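Local structure of sucrose 6(F)-phosphate phosphorylase (Thermoanaerobacterium thermosaccharolyticum DSM 571, 6S9V) at residues A[52-57]-A[91-96]; A[82-87]-A[203-208]. The protein is a phosphorylase whose catalytic domain has the (beta/alpha)8-barrel fold of the alpha-amylase family. All blocks are in the same frame, centred on the assembly; numbering follows the deposited sequence.

Interaction 1 (A[52-57]-A[91-96]). With SO4 (sulfate ion), chain E.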
loop_
_atom_site.group_PDB
_atom_site.type_symbol
_atom_site.label_atom_id
_atom_site.label_comp_id
_atom_site.label_asym_id
_atom_site.label_seq_id
_atom_site.Cartn_x
_atom_site.Cartn_y
_atom_site.Cartn_z
ATOM N N VAL A 52 12.213 -3.825 1.828
ATOM C CA VAL A 52 11.914 -2.433 1.483
ATOM C C VAL A 52 10.953 -2.434 0.302
ATOM O O VAL A 52 11.252 -3.025 -0.745
ATOM C CB VAL A 52 13.178 -1.631 1.120
ATOM C CG1 VAL A 52 12.805 -0.176 0.770
ATOM C CG2 VAL A 52 14.211 -1.682 2.238
ATOM N N HIS A 53 9.794 -1.791 0.473
ATOM C CA HIS A 53 8.930 -1.433 -0.641
ATOM C C HIS A 53 9.391 -0.071 -1.145
ATOM O O HIS A 53 9.226 0.937 -0.451
ATOM C CB HIS A 53 7.462 -1.390 -0.238
ATOM C CG HIS A 53 6.548 -0.926 -1.330
ATOM N ND1 HIS A 53 5.248 -0.535 -1.096
ATOM C CD2 HIS A 53 6.739 -0.805 -2.667
ATOM C CE1 HIS A 53 4.682 -0.179 -2.234
ATOM N NE2 HIS A 53 5.568 -0.330 -3.203
ATOM N N ILE A 54 10.010 -0.057 -2.318
ATOM C CA ILE A 54 10.379 1.172 -3.007
ATOM C C ILE A 54 9.197 1.574 -3.876
ATOM O O ILE A 54 8.867 0.878 -4.839
ATOM C CB ILE A 54 11.636 0.988 -3.862
ATOM C CG1 ILE A 54 12.807 0.486 -3.031
ATOM C CG2 ILE A 54 12.006 2.316 -4.542
ATOM C CD1 ILE A 54 13.991 0.054 -3.886
ATOM N N LEU A 55 8.562 2.696 -3.548
ATOM C CA LEU A 55 7.449 3.176 -4.352
ATOM C C LEU A 55 7.959 3.486 -5.761
ATOM O O LEU A 55 9.163 3.651 -5.966
ATOM C CB LEU A 55 6.797 4.376 -3.671
ATOM C CG LEU A 55 6.059 3.905 -2.399
ATOM C CD1 LEU A 55 5.910 5.002 -1.356
ATOM C CD2 LEU A 55 4.691 3.325 -2.800
ATOM N N PRO A 56 7.065 3.522 -6.748
ATOM C CA PRO A 56 7.481 3.375 -8.173
ATOM C C PRO A 56 8.683 4.227 -8.527
ATOM O O PRO A 56 8.614 5.466 -8.505
ATOM C CB PRO A 56 6.228 3.821 -8.940
ATOM C CG PRO A 56 5.098 3.430 -8.041
ATOM C CD PRO A 56 5.599 3.641 -6.620
ATOM N N PRO A 57 9.814 3.591 -8.859
ATOM C CA PRO A 57 11.034 4.325 -9.233
ATOM C C PRO A 57 11.299 4.410 -10.732
ATOM O O PRO A 57 12.419 4.767 -11.110
ATOM C CB PRO A 57 12.122 3.483 -8.555
ATOM C CG PRO A 57 11.612 2.066 -8.750
ATOM C CD PRO A 57 10.097 2.161 -8.621
ATOM N N PHE A 91 18.142 -6.759 1.431
ATOM C CA PHE A 91 16.743 -6.610 1.803
ATOM C C PHE A 91 15.864 -7.293 0.766
ATOM O O PHE A 91 16.198 -7.312 -0.416
ATOM C CB PHE A 91 16.345 -5.122 1.896
ATOM C CG PHE A 91 17.213 -4.322 2.825
ATOM C CD1 PHE A 91 16.938 -4.272 4.175
ATOM C CD2 PHE A 91 18.309 -3.621 2.339
ATOM C CE1 PHE A 91 17.745 -3.542 5.039
ATOM C CE2 PHE A 91 19.114 -2.886 3.192
ATOM C CZ PHE A 91 18.832 -2.846 4.544
ATOM N N ASP A 92 14.723 -7.829 1.207
ATOM C CA ASP A 92 13.677 -8.230 0.269
ATOM C C ASP A 92 13.107 -6.984 -0.399
ATOM O O ASP A 92 12.668 -6.061 0.295
ATOM C CB ASP A 92 12.543 -8.982 0.957
ATOM C CG ASP A 92 12.950 -10.345 1.475
ATOM O OD1 ASP A 92 13.943 -10.915 0.985
ATOM O OD2 ASP A 92 12.215 -10.870 2.342
ATOM N N ILE A 93 13.117 -6.938 -1.727
ATOM C CA ILE A 93 12.627 -5.774 -2.460
ATOM C C ILE A 93 11.202 -6.027 -2.933
ATOM O O ILE A 93 10.903 -7.064 -3.530
ATOM C CB ILE A 93 13.545 -5.437 -3.648
ATOM C CG1 ILE A 93 14.977 -5.203 -3.167
ATOM C CG2 ILE A 93 13.027 -4.212 -4.375
ATOM C CD1 ILE A 93 15.123 -4.133 -2.116
ATOM N N LEU A 94 10.320 -5.074 -2.654
ATOM C CA LEU A 94 8.949 -5.068 -3.137
ATOM C C LEU A 94 8.791 -3.883 -4.082
ATOM O O LEU A 94 9.069 -2.744 -3.697
ATOM C CB LEU A 94 7.997 -4.965 -1.949
ATOM C CG LEU A 94 6.541 -5.367 -2.084
ATOM C CD1 LEU A 94 5.946 -5.530 -0.679
ATOM C CD2 LEU A 94 5.793 -4.341 -2.883
ATOM N N LEU A 95 8.357 -4.150 -5.314
ATOM C CA LEU A 95 8.106 -3.102 -6.294
ATOM C C LEU A 95 6.674 -3.173 -6.807
ATOM O O LEU A 95 6.016 -4.209 -6.718
ATOM C CB LEU A 95 9.059 -3.206 -7.487
ATOM C CG LEU A 95 10.544 -2.953 -7.264
ATOM C CD1 LEU A 95 11.277 -3.054 -8.607
ATOM C CD2 LEU A 95 10.782 -1.589 -6.619
ATOM N N ASP A 96 6.220 -2.057 -7.376
ATOM C CA ASP A 96 4.882 -1.947 -7.940
ATOM C C ASP A 96 4.852 -2.338 -9.409
ATOM O O ASP A 96 5.720 -1.936 -10.192
ATOM C CB ASP A 96 4.363 -0.506 -7.850
ATOM C CG ASP A 96 4.108 -0.061 -6.442
ATOM O OD1 ASP A 96 5.058 0.368 -5.754
ATOM O OD2 ASP A 96 2.936 -0.123 -6.040
HETATM S S SO4 E . 2.142 1.041 0.301
HETATM O O1 SO4 E . 0.874 0.661 0.918
HETATM O O2 SO4 E . 1.998 0.975 -1.149
HETATM O O3 SO4 E . 3.191 0.121 0.737
HETATM O O4 SO4 E . 2.518 2.388 0.694
HETATM O O HOH W 1 7.523 0.402 -7.053
#
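Neighbouring parallel strands of a (beta/alpha)8 barrel, 51-54 and 92-97, meet here, with Val-52 paired to Ile-93 and His-53 to Leu-94. Val-52 N donates to Asp-92 O at 2.7 Å, Val-52 O accepts Leu-94 N at 3.0 Å, and Ile-54 N reaches Leu-94 O at 3.2 Å. The His-53 ring, with CG anti to the backbone N (chi1 176°), continues the link beyond this ladder. Its NE2 gives Asp-96 OD1 a nearly straight 2.7 Å bond (174°); the acceptor lies in the ring plane, while the donor stands above the carboxylate plane, the two planes being 39° apart. Leu-94 CD2 covers one ring face, offset toward the rim, and Leu-55 CG the opposite one. Strand, helix 81-88 and strand form a beta-alpha-beta unit: Ile-54, Ile-93 and Leu-95 pack against the helix, whereas His-53 and Leu-94 share the other face of the sheet and touch Arg-209 of the next strand. Arg-209 also forms a salt bridge with Asp-96 OD2, and a water joins Asp-96 OD1 and N to Ile-54 O. Pro-56 CD lies 3.4 Å from Asp-96 OD1. On the helix side, Leu-95 CD2 lies 3.9 Å from Ile-54 CB, and Val-52 CG2 approaches Phe-91 CG obliquely. At the ring edge, His-53 ND1 donates to O3 of a sulfate ion at 2.8 Å; His-309 holds the same ion.

Interaction 2 (A[82-87]-A[203-208]); sequences YDIKKM and FGVKIV
Phe-203 reaches over to Lys-85 and Tyr-82 of helix 81-88 with one side of its ring. At the base, Phe-203 CB lies 4.4 Å from Lys-85 CB. CG stands anti to the carbonyl carbon (chi1 -64°), and from there the ring extends toward Tyr-82, the two side chains crossing obliquely. Phe-203 CD1 then meets Lys-85 CB at 4.2 Å, with the lysine carbon near the ring plane. One atom further out, Phe-203 CE1 comes within 4.2 Å of Tyr-82 CE1, lying over the tyrosine face but offset toward its rim. The result is a T-shaped stack, the edge of Phe-203 directed at the face of Tyr-82, with centroids 5.6 Å apart and planes at 83°. Trp-81, the residue before Tyr-82, stacks with Phe-203 as well. The rest of the contact is small: Lys-85 CA points its hydrogen at Phe-203 O, 3.4 Å away, a carbonyl oxygen that the contact buries and that has no hydrogen-bonding partner in the model. Deeper in, Ile-84 CG2 touches Val-205 CG2 at 4.3 Å. Between Phe-203 and Val-205, Gly-204 takes a positive phi of 92°, and the backbone N atoms of Gly-204 and Val-205 turn back to carbonyls of helix 187-202, Val-205 N to that of Phe-200. This is a Schellman motif at the C-terminal end of a barrel helix, where the chain turns from the outer helical layer toward strand 207-210.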
loop_
_atom_site.group_PDB
_atom_site.type_symbol
_atom_site.label_atom_id
_atom_site.label_comp_id
_atom_site.label_asym_id
_atom_site.label_seq_id
_atom_site.Cartn_x
_atom_site.Cartn_y
_atom_site.Cartn_z
ATOM N N TYR A 82 20.803 -1.391 -11.128
ATOM C CA TYR A 82 21.846 -2.003 -10.302
ATOM C C TYR A 82 21.804 -1.503 -8.861
ATOM O O TYR A 82 22.227 -2.223 -7.947
ATOM C CB TYR A 82 23.206 -1.767 -10.941
ATOM C CG TYR A 82 23.285 -2.481 -12.262
ATOM C CD1 TYR A 82 23.589 -3.834 -12.319
ATOM C CD2 TYR A 82 22.999 -1.822 -13.449
ATOM C CE1 TYR A 82 23.641 -4.502 -13.522
ATOM C CE2 TYR A 82 23.048 -2.481 -14.656
ATOM C CZ TYR A 82 23.367 -3.821 -14.688
ATOM O OH TYR A 82 23.417 -4.482 -15.891
ATOM N N ASP A 83 21.310 -0.284 -8.630
ATOM C CA ASP A 83 21.061 0.160 -7.260
ATOM C C ASP A 83 20.025 -0.726 -6.576
ATOM O O ASP A 83 20.134 -1.018 -5.374
ATOM C CB ASP A 83 20.603 1.619 -7.255
ATOM C CG ASP A 83 21.681 2.572 -7.747
ATOM O OD1 ASP A 83 22.877 2.309 -7.491
ATOM O OD2 ASP A 83 21.333 3.568 -8.406
ATOM N N ILE A 84 18.993 -1.141 -7.320
ATOM C CA ILE A 84 17.979 -2.046 -6.779
ATOM C C ILE A 84 18.584 -3.420 -6.511
ATOM O O ILE A 84 18.335 -4.048 -5.472
ATOM C CB ILE A 84 16.790 -2.151 -7.754
ATOM C CG1 ILE A 84 16.183 -0.775 -8.038
ATOM C CG2 ILE A 84 15.725 -3.111 -7.221
ATOM C CD1 ILE A 84 15.376 -0.216 -6.931
ATOM N N LYS A 85 19.349 -3.928 -7.474
ATOM C CA LYS A 85 19.986 -5.230 -7.322
ATOM C C LYS A 85 20.870 -5.261 -6.084
ATOM O O LYS A 85 20.868 -6.245 -5.336
ATOM C CB LYS A 85 20.798 -5.549 -8.572
ATOM C CG LYS A 85 21.429 -6.936 -8.588
ATOM C CD LYS A 85 22.264 -7.113 -9.846
ATOM C CE LYS A 85 22.794 -8.528 -9.992
ATOM N NZ LYS A 85 23.567 -8.676 -11.258
ATOM N N LYS A 86 21.629 -4.187 -5.850
ATOM C CA LYS A 86 22.498 -4.136 -4.683
ATOM C C LYS A 86 21.682 -4.134 -3.400
ATOM O O LYS A 86 22.022 -4.839 -2.443
ATOM C CB LYS A 86 23.395 -2.898 -4.760
ATOM C CG LYS A 86 24.267 -2.672 -3.538
ATOM C CD LYS A 86 25.288 -1.569 -3.784
ATOM C CE LYS A 86 25.982 -1.155 -2.495
ATOM N NZ LYS A 86 27.087 -0.188 -2.739
ATOM N N MET A 87 20.585 -3.381 -3.375
ATOM C CA MET A 87 19.715 -3.379 -2.204
ATOM C C MET A 87 19.106 -4.760 -1.981
ATOM O O MET A 87 18.948 -5.201 -0.837
ATOM C CB MET A 87 18.621 -2.320 -2.368
ATOM C CG MET A 87 17.839 -2.005 -1.087
ATOM S SD MET A 87 16.528 -0.758 -1.305
ATOM C CE MET A 87 17.530 0.568 -1.959
ATOM N N PHE A 203 16.674 -8.484 -11.471
ATOM C CA PHE A 203 17.375 -7.617 -10.530
ATOM C C PHE A 203 17.027 -7.916 -9.075
ATOM O O PHE A 203 17.238 -7.066 -8.205
ATOM C CB PHE A 203 17.107 -6.156 -10.887
ATOM C CG PHE A 203 17.649 -5.770 -12.234
ATOM C CD1 PHE A 203 19.012 -5.617 -12.423
ATOM C CD2 PHE A 203 16.802 -5.575 -13.313
ATOM C CE1 PHE A 203 19.529 -5.276 -13.666
ATOM C CE2 PHE A 203 17.307 -5.229 -14.558
ATOM C CZ PHE A 203 18.672 -5.078 -14.733
ATOM N N GLY A 204 16.505 -9.109 -8.792
ATOM C CA GLY A 204 16.374 -9.570 -7.425
ATOM C C GLY A 204 15.068 -9.270 -6.728
ATOM O O GLY A 204 14.947 -9.569 -5.537
ATOM N N VAL A 205 14.071 -8.745 -7.447
ATOM C CA VAL A 205 12.794 -8.380 -6.839
ATOM C C VAL A 205 11.992 -9.637 -6.547
ATOM O O VAL A 205 11.820 -10.498 -7.417
ATOM C CB VAL A 205 12.015 -7.436 -7.770
ATOM C CG1 VAL A 205 10.638 -7.121 -7.192
ATOM C CG2 VAL A 205 12.802 -6.172 -8.002
ATOM N N LYS A 206 11.490 -9.750 -5.309
ATOM C CA LYS A 206 10.832 -10.962 -4.854
ATOM C C LYS A 206 9.337 -10.818 -4.612
ATOM O O LYS A 206 8.624 -11.825 -4.638
ATOM C CB LYS A 206 11.446 -11.397 -3.511
ATOM C CG LYS A 206 12.813 -12.038 -3.556
ATOM C CD LYS A 206 13.090 -12.720 -2.217
ATOM C CE LYS A 206 14.527 -13.191 -2.095
ATOM N NZ LYS A 206 14.948 -14.046 -3.233
ATOM N N ILE A 207 8.844 -9.603 -4.406
ATOM C CA ILE A 207 7.433 -9.351 -4.162
ATOM C C ILE A 207 6.983 -8.210 -5.057
ATOM O O ILE A 207 7.686 -7.203 -5.194
ATOM C CB ILE A 207 7.164 -9.023 -2.677
ATOM C CG1 ILE A 207 7.826 -10.069 -1.776
ATOM C CG2 ILE A 207 5.675 -8.944 -2.418
ATOM C CD1 ILE A 207 7.747 -9.730 -0.297
ATOM N N VAL A 208 5.812 -8.359 -5.663
ATOM C CA VAL A 208 5.299 -7.347 -6.578
ATOM C C VAL A 208 3.906 -6.949 -6.120
ATOM O O VAL A 208 3.013 -7.799 -5.998
ATOM C CB VAL A 208 5.277 -7.827 -8.036
ATOM C CG1 VAL A 208 4.482 -6.864 -8.910
ATOM C CG2 VAL A 208 6.702 -7.934 -8.563
#

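In the fold
Interaction 1 lies in the barrel wall and is almost wholly buried; interaction 2 sits farther out, about 18 Å from the chain centre, and is only partly buried. Their chemistry follows: backbone pairing and a polar histidine-carboxylate network within the sheet, against carbon-to-carbon and aromatic packing in the helical layer. Both involve the unit of strand 51-54, helix 81-88 and strand 92-97, and strand 207-210 flanks it as the next strand of the barrel. The contacts also touch directly: Ile-54 CD1 packs on Ile-84 CD1 at 3.4 Å, Leu-95 CD1 meets Val-205 CG2, and Leu-95 N probably bonds to Ile-207 O, at 3.1 Å.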